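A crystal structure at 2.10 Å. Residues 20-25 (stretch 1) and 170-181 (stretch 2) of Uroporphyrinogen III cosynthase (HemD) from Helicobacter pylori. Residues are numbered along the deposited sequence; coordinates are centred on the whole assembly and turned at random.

Stretch 1 (20-25) TLILNE
Stretch 2 170-181: ISHAKAFLHYFE

Packing of an extended segment (20-25) against a helix (170-179) in Helicobacter pylori HemD, two pieces of one chain at least 147 residues apart in sequence where they touch. Thr-20 and Leu-21 end one strand, Ile-22 and Leu-23 form a short break, and Asn-24 and Glu-25 open the next strand; Leu-23, at phi/psi -101/-8, departs from the extended conformation of its neighbours. The helix carries i to i+4 bonds such as Ala-175 N to Ser-171 O (2.9 Å). At its end Tyr-179 N lies 3.0 Å from Phe-176 O in a hydrogen bond and makes a weak one to Ala-175 O (3.3 Å); Phe-180 then leaves helical phi/psi at -131/139. Contacts follow in reverse order, Asn-24 by Ser-171 and His-172, Leu-23 by Ala-175 and Phe-176, Leu-21 by Phe-176 and Phe-180, so the segment advances toward the N-terminal part of the helix. The closest CA atoms across the stretches are those of Leu-23 and Ala-175, 6.1 Å apart; Leu-23 CB rests 3.7 Å from Ala-175 CB. Leu-23 (m, t; chi1 -52°, chi2 174°) places CD1 3.6 Å from Phe-176 CA and CD2 4.4 Å from Phe-180 CE2, at that ring's edge. Leu-21 also points toward the helix; its chi1 of -90° and chi2 of 48° (m, p) bring CD2 to the edge of the Phe-176 ring, 3.7 Å from CE2, and 4.2 Å from Phe-180 CE2. Phe-176 (t, chi2 -92°) starts sideways yet reaches Leu-21 through its ring; Phe-180 (m, chi2 -69°) points toward the strand segment. Between Leu-21 and Leu-23, Ile-22 (m, t) points away; the alternation ends at Leu-23, since Asn-24 also points toward the helix. The contacts of Leu-21 and Leu-23 with Ala-175, Phe-176 and Phe-180 are apolar, and the two stretches bury 365 Å² in total. Asn-24 (m) lies near Ser-171 (p) and His-172 (m, chi2 130°), but its amide is probably turned over in the model, leaving its polar pairing open.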

# COMPACT_ATOMS: atom_id res chain seq x y z
N THR A 20 -17.90 -0.71 -0.97
CA THR A 20 -16.47 -0.50 -1.20
C THR A 20 -16.12 -0.67 -2.68
O THR A 20 -16.48 -1.67 -3.31
CB THR A 20 -15.60 -1.45 -0.35
OG1 THR A 20 -15.88 -1.23 1.05
CG2 THR A 20 -14.10 -1.19 -0.59
N LEU A 21 -15.39 0.30 -3.22
CA LEU A 21 -14.89 0.22 -4.59
C LEU A 21 -13.43 -0.25 -4.55
O LEU A 21 -12.57 0.45 -4.04
CB LEU A 21 -14.99 1.60 -5.27
CG LEU A 21 -16.26 1.98 -6.04
CD1 LEU A 21 -17.54 1.70 -5.27
CD2 LEU A 21 -16.24 3.46 -6.45
N ILE A 22 -13.18 -1.44 -5.08
CA ILE A 22 -11.82 -1.98 -5.15
C ILE A 22 -11.44 -1.95 -6.62
O ILE A 22 -11.76 -2.87 -7.40
CB ILE A 22 -11.72 -3.43 -4.57
CG1 ILE A 22 -12.21 -3.46 -3.12
CG2 ILE A 22 -10.25 -4.00 -4.69
CD1 ILE A 22 -12.51 -4.89 -2.58
N LEU A 23 -10.75 -0.88 -7.00
CA LEU A 23 -10.50 -0.61 -8.41
C LEU A 23 -9.10 -0.98 -8.88
O LEU A 23 -8.80 -0.90 -10.07
CB LEU A 23 -10.75 0.86 -8.70
CG LEU A 23 -12.11 1.40 -8.24
CD1 LEU A 23 -12.13 2.89 -8.47
CD2 LEU A 23 -13.22 0.71 -8.99
N ASN A 24 -8.24 -1.34 -7.94
CA ASN A 24 -6.85 -1.70 -8.23
C ASN A 24 -6.65 -3.15 -7.85
O ASN A 24 -7.45 -3.70 -7.09
CB ASN A 24 -5.91 -0.83 -7.40
CG ASN A 24 -5.98 0.62 -7.79
OD1 ASN A 24 -6.50 1.46 -7.05
ND2 ASN A 24 -5.51 0.92 -8.99
N GLU A 25 -5.59 -3.75 -8.36
CA GLU A 25 -5.24 -5.11 -7.99
C GLU A 25 -3.72 -5.28 -7.98
O GLU A 25 -2.99 -4.57 -8.67
CB GLU A 25 -5.94 -6.15 -8.90
CG GLU A 25 -5.45 -6.18 -10.34
CD GLU A 25 -6.39 -6.94 -11.29
OE1 GLU A 25 -7.17 -7.81 -10.82
OE2 GLU A 25 -6.34 -6.68 -12.51
N ILE A 170 -3.48 7.51 -2.94
CA ILE A 170 -3.48 8.13 -4.26
C ILE A 170 -3.93 7.16 -5.36
O ILE A 170 -4.73 7.52 -6.23
CB ILE A 170 -2.09 8.74 -4.62
CG1 ILE A 170 -1.78 9.96 -3.74
CG2 ILE A 170 -2.01 9.11 -6.14
CD1 ILE A 170 -0.34 10.47 -3.85
N SER A 171 -3.41 5.94 -5.34
CA SER A 171 -3.75 4.96 -6.38
C SER A 171 -5.27 4.80 -6.51
O SER A 171 -5.81 4.69 -7.62
CB SER A 171 -3.12 3.61 -6.04
OG SER A 171 -3.67 3.10 -4.82
N HIS A 172 -5.97 4.84 -5.37
CA HIS A 172 -7.42 4.73 -5.35
C HIS A 172 -8.16 5.94 -5.93
O HIS A 172 -9.14 5.79 -6.66
CB HIS A 172 -7.88 4.43 -3.92
CG HIS A 172 -7.36 3.13 -3.41
ND1 HIS A 172 -6.74 2.99 -2.19
CD2 HIS A 172 -7.34 1.90 -3.98
CE1 HIS A 172 -6.37 1.73 -2.03
NE2 HIS A 172 -6.73 1.05 -3.10
N ALA A 173 -7.68 7.14 -5.60
CA ALA A 173 -8.18 8.36 -6.21
C ALA A 173 -7.97 8.35 -7.72
O ALA A 173 -8.89 8.62 -8.49
CB ALA A 173 -7.50 9.58 -5.59
N LYS A 174 -6.76 8.01 -8.14
CA LYS A 174 -6.41 7.91 -9.55
C LYS A 174 -7.34 6.94 -10.30
O LYS A 174 -7.88 7.29 -11.36
CB LYS A 174 -4.94 7.50 -9.70
CG LYS A 174 -4.39 7.59 -11.11
CD LYS A 174 -2.86 7.48 -11.12
CE LYS A 174 -2.32 7.52 -12.55
NZ LYS A 174 -2.48 6.19 -13.25
N ALA A 175 -7.52 5.75 -9.76
CA ALA A 175 -8.35 4.73 -10.39
C ALA A 175 -9.81 5.18 -10.44
O ALA A 175 -10.51 4.96 -11.43
CB ALA A 175 -8.24 3.41 -9.63
N PHE A 176 -10.28 5.82 -9.37
CA PHE A 176 -11.64 6.31 -9.37
C PHE A 176 -11.85 7.28 -10.52
O PHE A 176 -12.81 7.14 -11.29
CB PHE A 176 -12.00 6.98 -8.04
CG PHE A 176 -13.42 7.43 -7.97
CD1 PHE A 176 -13.77 8.73 -8.35
CD2 PHE A 176 -14.41 6.57 -7.53
CE1 PHE A 176 -15.10 9.17 -8.29
CE2 PHE A 176 -15.75 7.00 -7.46
CZ PHE A 176 -16.08 8.31 -7.84
N LEU A 177 -10.95 8.25 -10.64
CA LEU A 177 -11.09 9.31 -11.65
C LEU A 177 -10.91 8.76 -13.05
O LEU A 177 -11.48 9.28 -13.98
CB LEU A 177 -10.14 10.47 -11.39
CG LEU A 177 -10.47 11.27 -10.12
CD1 LEU A 177 -9.40 12.34 -9.86
CD2 LEU A 177 -11.87 11.90 -10.21
N HIS A 178 -10.14 7.69 -13.20
CA HIS A 178 -10.08 6.99 -14.49
C HIS A 178 -11.47 6.56 -14.95
O HIS A 178 -11.79 6.70 -16.12
CB HIS A 178 -9.14 5.79 -14.44
CG HIS A 178 -8.98 5.10 -15.76
ND1 HIS A 178 -7.92 5.33 -16.61
CD2 HIS A 178 -9.79 4.22 -16.40
CE1 HIS A 178 -8.07 4.60 -17.71
NE2 HIS A 178 -9.20 3.93 -17.61
N TYR A 179 -12.29 6.05 -14.04
CA TYR A 179 -13.55 5.44 -14.45
C TYR A 179 -14.80 6.30 -14.29
O TYR A 179 -15.77 6.11 -15.01
CB TYR A 179 -13.77 4.13 -13.69
CG TYR A 179 -12.98 2.95 -14.25
CD1 TYR A 179 -13.26 2.43 -15.51
CD2 TYR A 179 -11.99 2.33 -13.49
CE1 TYR A 179 -12.55 1.35 -16.03
CE2 TYR A 179 -11.27 1.22 -13.99
CZ TYR A 179 -11.56 0.74 -15.25
OH TYR A 179 -10.86 -0.34 -15.76
N PHE A 180 -14.79 7.21 -13.32
CA PHE A 180 -16.01 7.88 -12.91
C PHE A 180 -15.83 9.39 -12.84
O PHE A 180 -14.81 9.89 -12.36
CB PHE A 180 -16.45 7.38 -11.53
CG PHE A 180 -16.63 5.88 -11.45
CD1 PHE A 180 -17.68 5.25 -12.14
CD2 PHE A 180 -15.76 5.10 -10.69
CE1 PHE A 180 -17.85 3.88 -12.06
CE2 PHE A 180 -15.94 3.73 -10.61
CZ PHE A 180 -16.98 3.12 -11.29
N GLU A 181 -16.85 10.10 -13.31
CA GLU A 181 -16.92 11.54 -13.12
C GLU A 181 -17.02 11.83 -11.62
O GLU A 181 -17.74 11.14 -10.88
CB GLU A 181 -18.16 12.08 -13.87
CG GLU A 181 -18.39 13.60 -13.83
CD GLU A 181 -19.74 14.05 -14.45
OE1 GLU A 181 -20.61 13.19 -14.77
OE2 GLU A 181 -19.94 15.27 -14.61